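Local coordinates for protein xylulose kinase (Escherichia coli, PDB 2ITM) that catalyses the ATP-dependent phosphorylation of D-xylulose to D-xylulose 5-phosphate and, less efficiently, that of 1-deoxy-D-xylulose, at residues R157-D167 / P226-N234; E325-L333 / A364-A372. All coordinates share one frame; numbering follows the deposited sequence.

In the fold
From the N terminus, the chain reaches contact 1 first: helix 152-161 and strand 165-167 come early, and 58 intervening residues later strand 226-232 returns beside them, closing a loop within the N-terminal FGGY domain. The chain then crosses into the C-terminal domain, where contact 2 closes a shorter loop of 30 residues between strand 328-333 and helix 358-381. The two loops follow in series, neither enclosing nor crossing the other. The centres of contact 1 and contact 2 are about 42 Å apart, on opposite sides of the chain's centre. Contact 1 ties a helix-strand unit to the sheet strand leading into the xylulose site; contact 2 packs an antiparallel pair of strands on a long helix.

Contact 1: R157-D167 / P226-N234; sequences RLRMTGEFASD and PVVAGGGDN. With XUL (D-xylulose), chain C.
Arg157 lays the edge of its guanidinium group against the backbone at Val228 and Ala229, on strand 226-232. NH1 donates to Val228 O at 3.0 Å, approaching from above that carbonyl's plane, while NH2 donates to Ala229 O at 2.8 Å with an N-H...O angle of 161°. Both acceptors lie in the guanidinium plane. The third nitrogen, NE, turns back to Ala165 O at 2.8 Å, so one buried arginine links its own helix, strand 165-167 and strand 226-232; a bend at chi3 (-35°) turns the guanidinium toward these carbonyls. Asp154 forms a salt bridge with NH2 and probably offsets the buried charge.

Beside it, the methyls Thr161 CG2 and Val227 CG2 meet tip to tip at 3.8 Å. Thr161 OG1, the other branch, donates to Arg157 O and accepts from Glu163 N in an ST turn. Farther along, Asp167 CB packs on Ala229 CB at 3.6 Å, and its carboxylate lies over the glycine run, OD2 being 3.3 Å from Gly231 CA. Asp167 is the N-cap of helix 168-172, and its carboxylate is held from outside the two segments: OD2 pairs with Lys153, and OD1 with Ser169 OG, which also takes the N-H of Gly232.

The glycine run ends at Gly232, the N-cap of helix 233-241, and Asp233 follows, probably the proton acceptor of the reaction. Its OD2 accepts a 2.9 Å hydrogen bond from O5 of D-xylulose, the hydroxyl that receives the phosphate, and Asn234 also lines the sugar pocket. A sheet strand passing through glycines into a helix here forms one wall of the xylulose site, with Met77 and His78 holding the sugar too, in this FGGY kinase of actin-like ATPase fold.

Contact 2: E325-L333 / A364-A372; sequences EPVWFLPYL and AVLEGVGYA
Strand-on-helix packing in the C-terminal FGGY domain joins strand 328-333, paired antiparallel with strand 345-353, to helix 358-381. The strand crosses the helix at -46°, their axes 6.9 Å apart, and its alternate residues Phe329 and Pro331 direct their side chains at the helix.

Phe329 is the main wedge. With CG anti to the backbone N (chi1 -179°), its ring reaches across the helix, beside Val365 and Val369: Val365 CG2 sits over one face, offset toward the rim, whereas Val369 CG2 lies at the edge, 4.1 Å from CE2. Val365 CG1 also touches CE2, at 3.9 Å, and the ring of Phe349 from the partner strand meets Phe329 at an inclined angle. Cutting Phe329 back to an alanine would remove the ring and is likely to leave Val365 CG2 and Val369 CG2 without the surface they pack on, opening a gap beside Phe349.

On one flank of this wedge, Val327 CB packs against Ala364 CB at 3.8 Å; on the other, Pro331 CG rests 4.1 Å from Ala372 CB. Trp328 starts away from the helix, yet its CZ3 comes round to Tyr371 CE2 at 4.2 Å. Tyr371 in turn meets Phe472 of helix 459-479, which also covers Trp328 and Leu330.

Two waters bridge strand and helix near Ala364. One accepts from Phe329 N and lies 2.6 Å from Ala364 O; a second lies between Val327 O and Glu367 OE1, while the other oxygen of Glu367 is held by Arg363 and Tyr465. The CA atoms come nearest at Phe329 and Gly368, where a CB on the glycine would collide with Phe329 O; lacking one, Gly368 CA makes a CA-H...O contact with Phe329 O at 3.5 Å.

Contact 1: R157-D167 / P226-N234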
ATOM      1  N   ARG A 157      45.771   1.519  -8.642  1.00 16.93           N
ATOM      2  CA  ARG A 157      47.045   0.845  -8.754  1.00 13.16           C
ATOM      3  C   ARG A 157      48.040   1.590  -9.637  1.00 15.49           C
ATOM      4  O   ARG A 157      49.159   1.820  -9.240  1.00 24.24           O
ATOM      5  CB  ARG A 157      46.863  -0.597  -9.224  1.00 19.31           C
ATOM      6  CG  ARG A 157      48.151  -1.356  -9.416  1.00 18.73           C
ATOM      7  CD  ARG A 157      48.058  -2.546 -10.348  1.00 21.12           C
ATOM      8  NE  ARG A 157      46.770  -3.200 -10.231  1.00 27.75           N
ATOM      9  CZ  ARG A 157      46.390  -3.894  -9.181  1.00 25.66           C
ATOM     10  NH1 ARG A 157      47.210  -4.055  -8.160  1.00 29.25           N
ATOM     11  NH2 ARG A 157      45.195  -4.435  -9.154  1.00 27.53           N
ATOM     12  N   LEU A 158      47.616   1.955 -10.839  1.00 28.44           N
ATOM     13  CA  LEU A 158      48.451   2.698 -11.774  1.00 23.44           C
ATOM     14  C   LEU A 158      48.991   3.994 -11.177  1.00 19.84           C
ATOM     15  O   LEU A 158      50.165   4.285 -11.275  1.00 25.61           O
ATOM     16  CB  LEU A 158      47.691   2.973 -13.063  1.00 30.25           C
ATOM     17  CG  LEU A 158      48.355   3.917 -14.057  1.00 31.96           C
ATOM     18  CD1 LEU A 158      49.426   3.204 -14.809  1.00 29.07           C
ATOM     19  CD2 LEU A 158      47.346   4.530 -14.997  1.00 27.82           C
ATOM     20  N   ARG A 159      48.130   4.744 -10.510  1.00 25.18           N
ATOM     21  CA  ARG A 159      48.550   5.924  -9.769  1.00 24.49           C
ATOM     22  C   ARG A 159      49.543   5.643  -8.636  1.00 35.96           C
ATOM     23  O   ARG A 159      50.396   6.463  -8.345  1.00 27.18           O
ATOM     24  CB  ARG A 159      47.343   6.702  -9.263  1.00 30.01           C
ATOM     25  CG  ARG A 159      46.675   7.569 -10.314  1.00 37.87           C
ATOM     26  CD  ARG A 159      47.532   8.711 -10.822  1.00 24.79           C
ATOM     27  NE  ARG A 159      46.841  10.001 -10.773  1.00 39.72           N
ATOM     28  CZ  ARG A 159      46.932  10.854  -9.779  1.00 31.14           C
ATOM     29  NH1 ARG A 159      47.683  10.576  -8.736  1.00 74.75           N
ATOM     30  NH2 ARG A 159      46.262  11.984  -9.814  1.00 67.53           N
ATOM     31  N   MET A 160      49.430   4.471  -8.022  1.00 26.97           N
ATOM     32  CA  MET A 160      50.299   4.073  -6.945  1.00 21.70           C
ATOM     33  C   MET A 160      51.601   3.400  -7.391  1.00 25.64           C
ATOM     34  O   MET A 160      52.601   3.487  -6.705  1.00 29.19           O
ATOM     35  CB  MET A 160      49.563   3.160  -5.975  1.00 18.63           C
ATOM     36  CG  MET A 160      48.566   3.836  -5.075  1.00 33.69           C
ATOM     37  SD  MET A 160      47.957   2.722  -3.811  1.00 36.24           S
ATOM     38  CE  MET A 160      47.226   1.476  -4.809  1.00 28.56           C
ATOM     39  N   THR A 161      51.571   2.728  -8.536  1.00 26.03           N
ATOM     40  CA  THR A 161      52.667   1.873  -8.972  1.00 24.84           C
ATOM     41  C   THR A 161      53.230   2.163 -10.336  1.00 24.20           C
ATOM     42  O   THR A 161      54.321   1.735 -10.659  1.00 31.08           O
ATOM     43  CB  THR A 161      52.284   0.397  -8.918  1.00 27.60           C
ATOM     44  OG1 THR A 161      51.269   0.115  -9.881  1.00 18.25           O
ATOM     45  CG2 THR A 161      51.677   0.053  -7.601  1.00 25.22           C
ATOM     46  N   GLY A 162      52.460   2.867 -11.151  1.00 27.00           N
ATOM     47  CA  GLY A 162      52.764   3.019 -12.559  1.00 26.22           C
ATOM     48  C   GLY A 162      52.574   1.792 -13.431  1.00 28.49           C
ATOM     49  O   GLY A 162      52.993   1.790 -14.575  1.00 27.21           O
ATOM     50  N   GLU A 163      51.937   0.757 -12.901  1.00 25.89           N
ATOM     51  CA  GLU A 163      51.684  -0.455 -13.664  1.00 25.74           C
ATOM     52  C   GLU A 163      50.227  -0.543 -14.097  1.00 32.36           C
ATOM     53  O   GLU A 163      49.359   0.017 -13.449  1.00 22.92           O
ATOM     54  CB  GLU A 163      52.049  -1.709 -12.864  1.00 39.12           C
ATOM     55  CG  GLU A 163      53.327  -1.625 -12.045  1.00 40.32           C
ATOM     56  CD  GLU A 163      54.554  -1.656 -12.912  1.00 35.18           C
ATOM     57  OE1 GLU A 163      54.410  -1.919 -14.108  1.00 48.71           O
ATOM     58  OE2 GLU A 163      55.640  -1.411 -12.417  1.00 43.16           O
ATOM     59  N   PHE A 164      49.988  -1.244 -15.204  1.00 17.82           N
ATOM     60  CA  PHE A 164      48.648  -1.574 -15.662  1.00 18.44           C
ATOM     61  C   PHE A 164      48.331  -3.028 -15.342  1.00 25.30           C
ATOM     62  O   PHE A 164      48.792  -3.924 -16.019  1.00 26.95           O
ATOM     63  CB  PHE A 164      48.505  -1.373 -17.180  1.00 23.05           C
ATOM     64  CG  PHE A 164      48.797   0.025 -17.658  1.00 33.83           C
ATOM     65  CD1 PHE A 164      50.084   0.416 -17.955  1.00 45.44           C
ATOM     66  CD2 PHE A 164      47.786   0.943 -17.823  1.00 43.00           C
ATOM     67  CE1 PHE A 164      50.346   1.687 -18.389  1.00 47.60           C
ATOM     68  CE2 PHE A 164      48.053   2.214 -18.263  1.00 23.04           C
ATOM     69  CZ  PHE A 164      49.326   2.584 -18.544  1.00 32.10           C
ATOM     70  N   ALA A 165      47.521  -3.254 -14.318  1.00 18.94           N
ATOM     71  CA  ALA A 165      47.215  -4.602 -13.887  1.00 23.21           C
ATOM     72  C   ALA A 165      45.855  -4.751 -13.216  1.00 23.60           C
ATOM     73  O   ALA A 165      45.378  -3.845 -12.568  1.00 22.46           O
ATOM     74  CB  ALA A 165      48.297  -5.128 -13.006  1.00 12.23           C
ATOM     75  N   SER A 166      45.250  -5.920 -13.380  1.00 16.29           N
ATOM     76  CA  SER A 166      44.076  -6.299 -12.621  1.00 22.17           C
ATOM     77  C   SER A 166      44.130  -7.735 -12.100  1.00 19.69           C
ATOM     78  O   SER A 166      45.055  -8.459 -12.384  1.00 18.75           O
ATOM     79  CB  SER A 166      42.812  -6.080 -13.455  1.00 24.09           C
ATOM     80  OG  SER A 166      41.658  -6.091 -12.659  1.00 20.41           O
ATOM     81  N   ASP A 167      43.096  -8.098 -11.372  1.00 17.34           N
ATOM     82  CA  ASP A 167      42.911  -9.454 -10.907  1.00 22.50           C
ATOM     83  C   ASP A 167      41.727 -10.138 -11.578  1.00 24.76           C
ATOM     84  O   ASP A 167      40.891  -9.500 -12.150  1.00 26.17           O
ATOM     85  CB  ASP A 167      42.763  -9.484  -9.393  1.00 16.15           C
ATOM     86  CG  ASP A 167      41.381  -9.131  -8.942  1.00 33.03           C
ATOM     87  OD1 ASP A 167      40.635 -10.037  -8.591  1.00 21.90           O
ATOM     88  OD2 ASP A 167      40.960  -7.973  -8.902  1.00 27.13           O
ATOM     89  N   PRO A 226      55.598  -3.888  -1.871  1.00 34.37           N
ATOM     90  CA  PRO A 226      54.963  -4.656  -2.942  1.00 19.29           C
ATOM     91  C   PRO A 226      53.442  -4.579  -2.905  1.00 28.06           C
ATOM     92  O   PRO A 226      52.848  -4.556  -1.838  1.00 24.64           O
ATOM     93  CB  PRO A 226      55.420  -6.083  -2.667  1.00 32.26           C
ATOM     94  CG  PRO A 226      56.272  -6.022  -1.473  1.00 24.25           C
ATOM     95  CD  PRO A 226      56.021  -4.763  -0.771  1.00 28.86           C
ATOM     96  N   VAL A 227      52.825  -4.516  -4.075  1.00 27.65           N
ATOM     97  CA  VAL A 227      51.388  -4.372  -4.179  1.00 18.32           C
ATOM     98  C   VAL A 227      50.771  -5.583  -4.856  1.00 20.70           C
ATOM     99  O   VAL A 227      51.210  -5.981  -5.914  1.00 13.50           O
ATOM    100  CB  VAL A 227      51.013  -3.139  -4.991  1.00 21.34           C
ATOM    101  CG1 VAL A 227      49.514  -3.057  -5.167  1.00 25.67           C
ATOM    102  CG2 VAL A 227      51.576  -1.892  -4.376  1.00 14.59           C
ATOM    103  N   VAL A 228      49.747  -6.152  -4.242  1.00 17.90           N
ATOM    104  CA  VAL A 228      49.048  -7.271  -4.848  1.00 19.15           C
ATOM    105  C   VAL A 228      47.884  -6.840  -5.739  1.00 19.33           C
ATOM    106  O   VAL A 228      47.431  -5.715  -5.675  1.00 19.18           O
ATOM    107  CB  VAL A 228      48.599  -8.323  -3.819  1.00 23.03           C
ATOM    108  CG1 VAL A 228      49.772  -8.830  -3.000  1.00 10.81           C
ATOM    109  CG2 VAL A 228      47.507  -7.785  -2.944  1.00 15.13           C
ATOM    110  N   ALA A 229      47.419  -7.758  -6.571  1.00 18.08           N
ATOM    111  CA  ALA A 229      46.333  -7.489  -7.500  1.00 30.31           C
ATOM    112  C   ALA A 229      45.013  -7.129  -6.820  1.00 17.76           C
ATOM    113  O   ALA A 229      44.261  -6.329  -7.323  1.00 28.61           O
ATOM    114  CB  ALA A 229      46.146  -8.650  -8.431  1.00 27.36           C
ATOM    115  N   GLY A 230      44.747  -7.741  -5.677  1.00 20.25           N
ATOM    116  CA  GLY A 230      43.517  -7.513  -4.953  1.00 20.80           C
ATOM    117  C   GLY A 230      42.329  -8.283  -5.496  1.00 22.74           C
ATOM    118  O   GLY A 230      42.470  -9.355  -6.055  1.00 18.99           O
ATOM    119  N   GLY A 231      41.151  -7.706  -5.314  1.00 26.26           N
ATOM    120  CA  GLY A 231      39.889  -8.274  -5.779  1.00 19.92           C
ATOM    121  C   GLY A 231      38.841  -7.194  -5.973  1.00 23.09           C
ATOM    122  O   GLY A 231      38.938  -6.113  -5.407  1.00 18.74           O
ATOM    123  N   GLY A 232      37.837  -7.482  -6.787  1.00 22.82           N
ATOM    124  CA  GLY A 232      36.583  -6.778  -6.687  1.00 18.37           C
ATOM    125  C   GLY A 232      36.077  -6.811  -5.262  1.00 23.29           C
ATOM    126  O   GLY A 232      36.404  -7.715  -4.510  1.00 19.76           O
ATOM    127  N   ASP A 233      35.272  -5.821  -4.901  1.00 24.18           N
ATOM    128  CA  ASP A 233      34.819  -5.670  -3.530  1.00 20.05           C
ATOM    129  C   ASP A 233      34.139  -6.896  -2.922  1.00 20.50           C
ATOM    130  O   ASP A 233      34.447  -7.278  -1.813  1.00 26.28           O
ATOM    131  CB  ASP A 233      33.993  -4.400  -3.337  1.00 23.02           C
ATOM    132  CG  ASP A 233      32.753  -4.355  -4.204  1.00 26.10           C
ATOM    133  OD1 ASP A 233      32.450  -5.332  -4.905  1.00 34.77           O
ATOM    134  OD2 ASP A 233      32.014  -3.370  -4.241  1.00 47.64           O
ATOM    135  N   ASN A 234      33.223  -7.515  -3.653  1.00 25.49           N
ATOM    136  CA  ASN A 234      32.623  -8.759  -3.202  1.00 17.64           C
ATOM    137  C   ASN A 234      33.642  -9.857  -2.920  1.00 23.98           C
ATOM    138  O   ASN A 234      33.711 -10.361  -1.818  1.00 22.42           O
ATOM    139  CB  ASN A 234      31.540  -9.248  -4.163  1.00 24.88           C
ATOM    140  CG  ASN A 234      30.375  -8.298  -4.262  1.00 19.09           C
ATOM    141  OD1 ASN A 234      29.808  -7.901  -3.274  1.00 30.99           O
ATOM    142  ND2 ASN A 234      30.022  -7.932  -5.467  1.00 32.95           N
TER
HETATM  143  C1  XUL C4930      27.855  -6.493  -9.061  1.00 94.04           C
HETATM  144  C2  XUL C4930      27.979  -6.171  -7.582  1.00101.84           C
HETATM  145  C3  XUL C4930      29.204  -5.470  -7.109  1.00 47.09           C
HETATM  146  C4  XUL C4930      28.738  -4.113  -6.651  1.00 57.13           C
HETATM  147  C5  XUL C4930      29.868  -3.114  -6.520  1.00 32.58           C
HETATM  148  O1  XUL C4930      28.508  -7.696  -9.372  1.00 49.32           O
HETATM  149  O2  XUL C4930      26.805  -5.990  -6.821  1.00 96.61           O
HETATM  150  O3  XUL C4930      30.001  -5.276  -8.242  1.00101.39           O
HETATM  151  O4  XUL C4930      27.842  -3.695  -7.643  1.00 93.06           O
HETATM  152  O5  XUL C4930      31.056  -3.721  -6.919  1.00 37.74           O

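Contact 2: E325-L333 / A364-A372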
ATOM      1  N   GLU A 325      -5.490 -14.487  10.667  1.00 60.35           N
ATOM      2  CA  GLU A 325      -5.002 -14.804   9.346  1.00 56.22           C
ATOM      3  C   GLU A 325      -3.745 -14.027   9.003  1.00 46.88           C
ATOM      4  O   GLU A 325      -3.496 -12.957   9.532  1.00 37.77           O
ATOM      5  CB  GLU A 325      -6.077 -14.543   8.304  1.00 66.24           C
ATOM      6  CG  GLU A 325      -7.155 -15.599   8.258  1.00 72.03           C
ATOM      7  CD  GLU A 325      -8.475 -15.038   7.790  1.00 73.95           C
ATOM      8  OE1 GLU A 325      -8.671 -13.820   7.910  1.00 60.84           O
ATOM      9  OE2 GLU A 325      -9.309 -15.816   7.294  1.00 92.03           O
ATOM     10  N   PRO A 326      -2.945 -14.598   8.118  1.00 40.55           N
ATOM     11  CA  PRO A 326      -1.639 -14.018   7.753  1.00 34.10           C
ATOM     12  C   PRO A 326      -1.826 -12.721   6.991  1.00 31.54           C
ATOM     13  O   PRO A 326      -2.700 -12.635   6.142  1.00 31.34           O
ATOM     14  CB  PRO A 326      -1.031 -15.089   6.854  1.00 39.20           C
ATOM     15  CG  PRO A 326      -1.745 -16.319   7.205  1.00 42.87           C
ATOM     16  CD  PRO A 326      -3.134 -15.925   7.518  1.00 43.30           C
ATOM     17  N   VAL A 327      -1.021 -11.727   7.333  1.00 37.49           N
ATOM     18  CA  VAL A 327      -0.620 -10.674   6.421  1.00 32.07           C
ATOM     19  C   VAL A 327       0.555 -11.158   5.611  1.00 33.94           C
ATOM     20  O   VAL A 327       1.419 -11.839   6.127  1.00 28.07           O
ATOM     21  CB  VAL A 327      -0.149  -9.443   7.191  1.00 38.97           C
ATOM     22  CG1 VAL A 327       0.058  -8.299   6.272  1.00 33.36           C
ATOM     23  CG2 VAL A 327      -1.126  -9.083   8.248  1.00 36.66           C
ATOM     24  N   TRP A 328       0.585 -10.792   4.338  1.00 30.63           N
ATOM     25  CA  TRP A 328       1.703 -11.125   3.482  1.00 25.68           C
ATOM     26  C   TRP A 328       2.501  -9.885   3.086  1.00 28.20           C
ATOM     27  O   TRP A 328       1.978  -8.969   2.477  1.00 28.51           O
ATOM     28  CB  TRP A 328       1.232 -11.903   2.255  1.00 32.00           C
ATOM     29  CG  TRP A 328       0.467 -13.125   2.604  1.00 40.12           C
ATOM     30  CD1 TRP A 328      -0.861 -13.213   2.820  1.00 34.17           C
ATOM     31  CD2 TRP A 328       0.989 -14.437   2.791  1.00 25.61           C
ATOM     32  NE1 TRP A 328      -1.210 -14.497   3.133  1.00 24.51           N
ATOM     33  CE2 TRP A 328      -0.085 -15.272   3.119  1.00 37.05           C
ATOM     34  CE3 TRP A 328       2.263 -14.999   2.709  1.00 28.11           C
ATOM     35  CZ2 TRP A 328       0.076 -16.623   3.378  1.00 28.85           C
ATOM     36  CZ3 TRP A 328       2.416 -16.334   2.959  1.00 25.98           C
ATOM     37  CH2 TRP A 328       1.332 -17.132   3.288  1.00 28.07           C
ATOM     38  N   PHE A 329       3.777  -9.876   3.440  1.00 27.85           N
ATOM     39  CA  PHE A 329       4.689  -8.838   2.991  1.00 22.17           C
ATOM     40  C   PHE A 329       5.518  -9.319   1.819  1.00 26.95           C
ATOM     41  O   PHE A 329       6.238 -10.292   1.928  1.00 24.15           O
ATOM     42  CB  PHE A 329       5.585  -8.370   4.143  1.00 20.24           C
ATOM     43  CG  PHE A 329       6.552  -7.284   3.770  1.00 18.70           C
ATOM     44  CD1 PHE A 329       6.113  -6.016   3.476  1.00 27.21           C
ATOM     45  CD2 PHE A 329       7.903  -7.527   3.743  1.00 26.84           C
ATOM     46  CE1 PHE A 329       6.996  -5.030   3.159  1.00 17.63           C
ATOM     47  CE2 PHE A 329       8.787  -6.544   3.418  1.00 24.92           C
ATOM     48  CZ  PHE A 329       8.329  -5.294   3.123  1.00 30.75           C
ATOM     49  N   LEU A 330       5.405  -8.637   0.690  1.00 20.01           N
ATOM     50  CA  LEU A 330       6.180  -8.996  -0.473  1.00 20.96           C
ATOM     51  C   LEU A 330       7.208  -7.932  -0.834  1.00 20.14           C
ATOM     52  O   LEU A 330       6.875  -6.891  -1.373  1.00 23.96           O
ATOM     53  CB  LEU A 330       5.266  -9.341  -1.650  1.00 27.80           C
ATOM     54  CG  LEU A 330       4.051 -10.232  -1.374  1.00 25.57           C
ATOM     55  CD1 LEU A 330       2.976 -10.025  -2.370  1.00 20.91           C
ATOM     56  CD2 LEU A 330       4.407 -11.671  -1.288  1.00 24.15           C
ATOM     57  N   PRO A 331       8.463  -8.206  -0.508  1.00 24.93           N
ATOM     58  CA  PRO A 331       9.533  -7.266  -0.782  1.00 20.14           C
ATOM     59  C   PRO A 331      10.153  -7.534  -2.131  1.00 26.12           C
ATOM     60  O   PRO A 331      10.560  -8.639  -2.428  1.00 26.82           O
ATOM     61  CB  PRO A 331      10.512  -7.534   0.319  1.00 23.76           C
ATOM     62  CG  PRO A 331      10.334  -8.975   0.628  1.00 35.49           C
ATOM     63  CD  PRO A 331       8.986  -9.410   0.113  1.00 29.59           C
ATOM     64  N   TYR A 332      10.172  -6.512  -2.945  1.00 24.56           N
ATOM     65  CA  TYR A 332      10.696  -6.608  -4.256  1.00 26.17           C
ATOM     66  C   TYR A 332      12.012  -5.913  -4.416  1.00 30.70           C
ATOM     67  O   TYR A 332      12.139  -4.723  -4.291  1.00 26.53           O
ATOM     68  CB  TYR A 332       9.696  -6.100  -5.271  1.00 31.70           C
ATOM     69  CG  TYR A 332       8.503  -6.961  -5.420  1.00 19.36           C
ATOM     70  CD1 TYR A 332       7.406  -6.776  -4.649  1.00 21.93           C
ATOM     71  CD2 TYR A 332       8.481  -7.963  -6.322  1.00 23.45           C
ATOM     72  CE1 TYR A 332       6.331  -7.550  -4.784  1.00 26.45           C
ATOM     73  CE2 TYR A 332       7.428  -8.731  -6.455  1.00 29.74           C
ATOM     74  CZ  TYR A 332       6.346  -8.529  -5.683  1.00 29.90           C
ATOM     75  OH  TYR A 332       5.296  -9.319  -5.820  1.00 28.37           O
ATOM     76  N   LEU A 333      12.992  -6.707  -4.723  1.00 27.18           N
ATOM     77  CA  LEU A 333      14.314  -6.215  -4.913  1.00 44.44           C
ATOM     78  C   LEU A 333      14.527  -5.599  -6.254  1.00 37.65           C
ATOM     79  O   LEU A 333      14.401  -6.216  -7.261  1.00 51.89           O
ATOM     80  CB  LEU A 333      15.338  -7.300  -4.672  1.00 50.95           C
ATOM     81  CG  LEU A 333      16.757  -6.871  -4.867  1.00 40.78           C
ATOM     82  CD1 LEU A 333      17.306  -6.357  -3.622  1.00 30.02           C
ATOM     83  CD2 LEU A 333      17.470  -8.079  -5.315  1.00 60.50           C
ATOM     84  N   ALA A 364       4.845 -10.060   9.753  1.00 32.29           N
ATOM     85  CA  ALA A 364       4.760 -10.191   8.308  1.00 29.53           C
ATOM     86  C   ALA A 364       6.066  -9.830   7.603  1.00 29.76           C
ATOM     87  O   ALA A 364       6.535 -10.554   6.748  1.00 24.98           O
ATOM     88  CB  ALA A 364       3.629  -9.385   7.776  1.00 21.13           C
ATOM     89  N   VAL A 365       6.656  -8.714   7.996  1.00 20.37           N
ATOM     90  CA  VAL A 365       7.911  -8.274   7.440  1.00 21.51           C
ATOM     91  C   VAL A 365       9.036  -9.282   7.605  1.00 25.97           C
ATOM     92  O   VAL A 365       9.688  -9.645   6.645  1.00 28.03           O
ATOM     93  CB  VAL A 365       8.316  -6.892   7.972  1.00 32.18           C
ATOM     94  CG1 VAL A 365       9.550  -6.410   7.281  1.00 25.61           C
ATOM     95  CG2 VAL A 365       7.202  -5.911   7.767  1.00 17.31           C
ATOM     96  N   LEU A 366       9.241  -9.751   8.824  1.00 27.39           N
ATOM     97  CA  LEU A 366      10.278 -10.727   9.095  1.00 21.11           C
ATOM     98  C   LEU A 366      10.118 -11.963   8.230  1.00 23.67           C
ATOM     99  O   LEU A 366      11.065 -12.440   7.641  1.00 23.97           O
ATOM    100  CB  LEU A 366      10.282 -11.111  10.572  1.00 38.68           C
ATOM    101  CG  LEU A 366      10.595 -10.010  11.583  1.00 31.13           C
ATOM    102  CD1 LEU A 366      10.788 -10.584  12.978  1.00 20.80           C
ATOM    103  CD2 LEU A 366      11.801  -9.236  11.148  1.00 27.99           C
ATOM    104  N   GLU A 367       8.900 -12.466   8.164  1.00 26.76           N
ATOM    105  CA  GLU A 367       8.638 -13.702   7.473  1.00 19.30           C
ATOM    106  C   GLU A 367       8.795 -13.532   5.969  1.00 16.96           C
ATOM    107  O   GLU A 367       9.343 -14.394   5.304  1.00 30.48           O
ATOM    108  CB  GLU A 367       7.260 -14.245   7.833  1.00 26.07           C
ATOM    109  CG  GLU A 367       7.158 -14.708   9.276  1.00 31.71           C
ATOM    110  CD  GLU A 367       5.814 -15.301   9.642  1.00 24.68           C
ATOM    111  OE1 GLU A 367       4.780 -14.802   9.179  1.00 30.00           O
ATOM    112  OE2 GLU A 367       5.808 -16.263  10.417  1.00 36.19           O
ATOM    113  N   GLY A 368       8.323 -12.410   5.449  1.00 20.12           N
ATOM    114  CA  GLY A 368       8.415 -12.126   4.028  1.00 18.37           C
ATOM    115  C   GLY A 368       9.809 -11.851   3.505  1.00 22.28           C
ATOM    116  O   GLY A 368      10.205 -12.349   2.461  1.00 23.21           O
ATOM    117  N   VAL A 369      10.561 -11.048   4.236  1.00 22.93           N
ATOM    118  CA  VAL A 369      11.970 -10.917   3.959  1.00 15.79           C
ATOM    119  C   VAL A 369      12.654 -12.274   4.038  1.00 17.04           C
ATOM    120  O   VAL A 369      13.418 -12.633   3.170  1.00 20.78           O
ATOM    121  CB  VAL A 369      12.650  -9.914   4.899  1.00 26.88           C
ATOM    122  CG1 VAL A 369      14.138  -9.901   4.655  1.00 26.73           C
ATOM    123  CG2 VAL A 369      12.069  -8.542   4.724  1.00 11.09           C
ATOM    124  N   GLY A 370      12.359 -13.020   5.089  1.00 19.61           N
ATOM    125  CA  GLY A 370      12.791 -14.399   5.197  1.00 24.40           C
ATOM    126  C   GLY A 370      12.504 -15.235   3.971  1.00 15.35           C
ATOM    127  O   GLY A 370      13.379 -15.896   3.456  1.00 25.95           O
ATOM    128  N   TYR A 371      11.262 -15.194   3.508  1.00 28.41           N
ATOM    129  CA  TYR A 371      10.838 -15.984   2.363  1.00 27.68           C
ATOM    130  C   TYR A 371      11.627 -15.621   1.103  1.00 31.49           C
ATOM    131  O   TYR A 371      12.060 -16.490   0.368  1.00 16.50           O
ATOM    132  CB  TYR A 371       9.343 -15.822   2.109  1.00 19.36           C
ATOM    133  CG  TYR A 371       8.426 -16.312   3.206  1.00 14.40           C
ATOM    134  CD1 TYR A 371       8.754 -17.394   4.002  1.00 29.74           C
ATOM    135  CD2 TYR A 371       7.229 -15.682   3.439  1.00 33.09           C
ATOM    136  CE1 TYR A 371       7.918 -17.819   4.994  1.00 17.66           C
ATOM    137  CE2 TYR A 371       6.386 -16.100   4.428  1.00 22.24           C
ATOM    138  CZ  TYR A 371       6.729 -17.167   5.204  1.00 20.50           C
ATOM    139  OH  TYR A 371       5.870 -17.564   6.176  1.00 23.88           O
ATOM    140  N   ALA A 372      11.783 -14.322   0.881  1.00 22.14           N
ATOM    141  CA  ALA A 372      12.587 -13.790  -0.204  1.00 27.03           C
ATOM    142  C   ALA A 372      14.037 -14.285  -0.180  1.00 30.66           C
ATOM    143  O   ALA A 372      14.539 -14.791  -1.168  1.00 20.88           O
ATOM    144  CB  ALA A 372      12.536 -12.291  -0.194  1.00 13.36           C
TER
HETATM  145  O   HOH W   1       4.831 -12.049   5.397  1.00 24.10           O
HETATM  146  O   HOH W   2       3.458 -13.716   7.051  1.00 38.03           O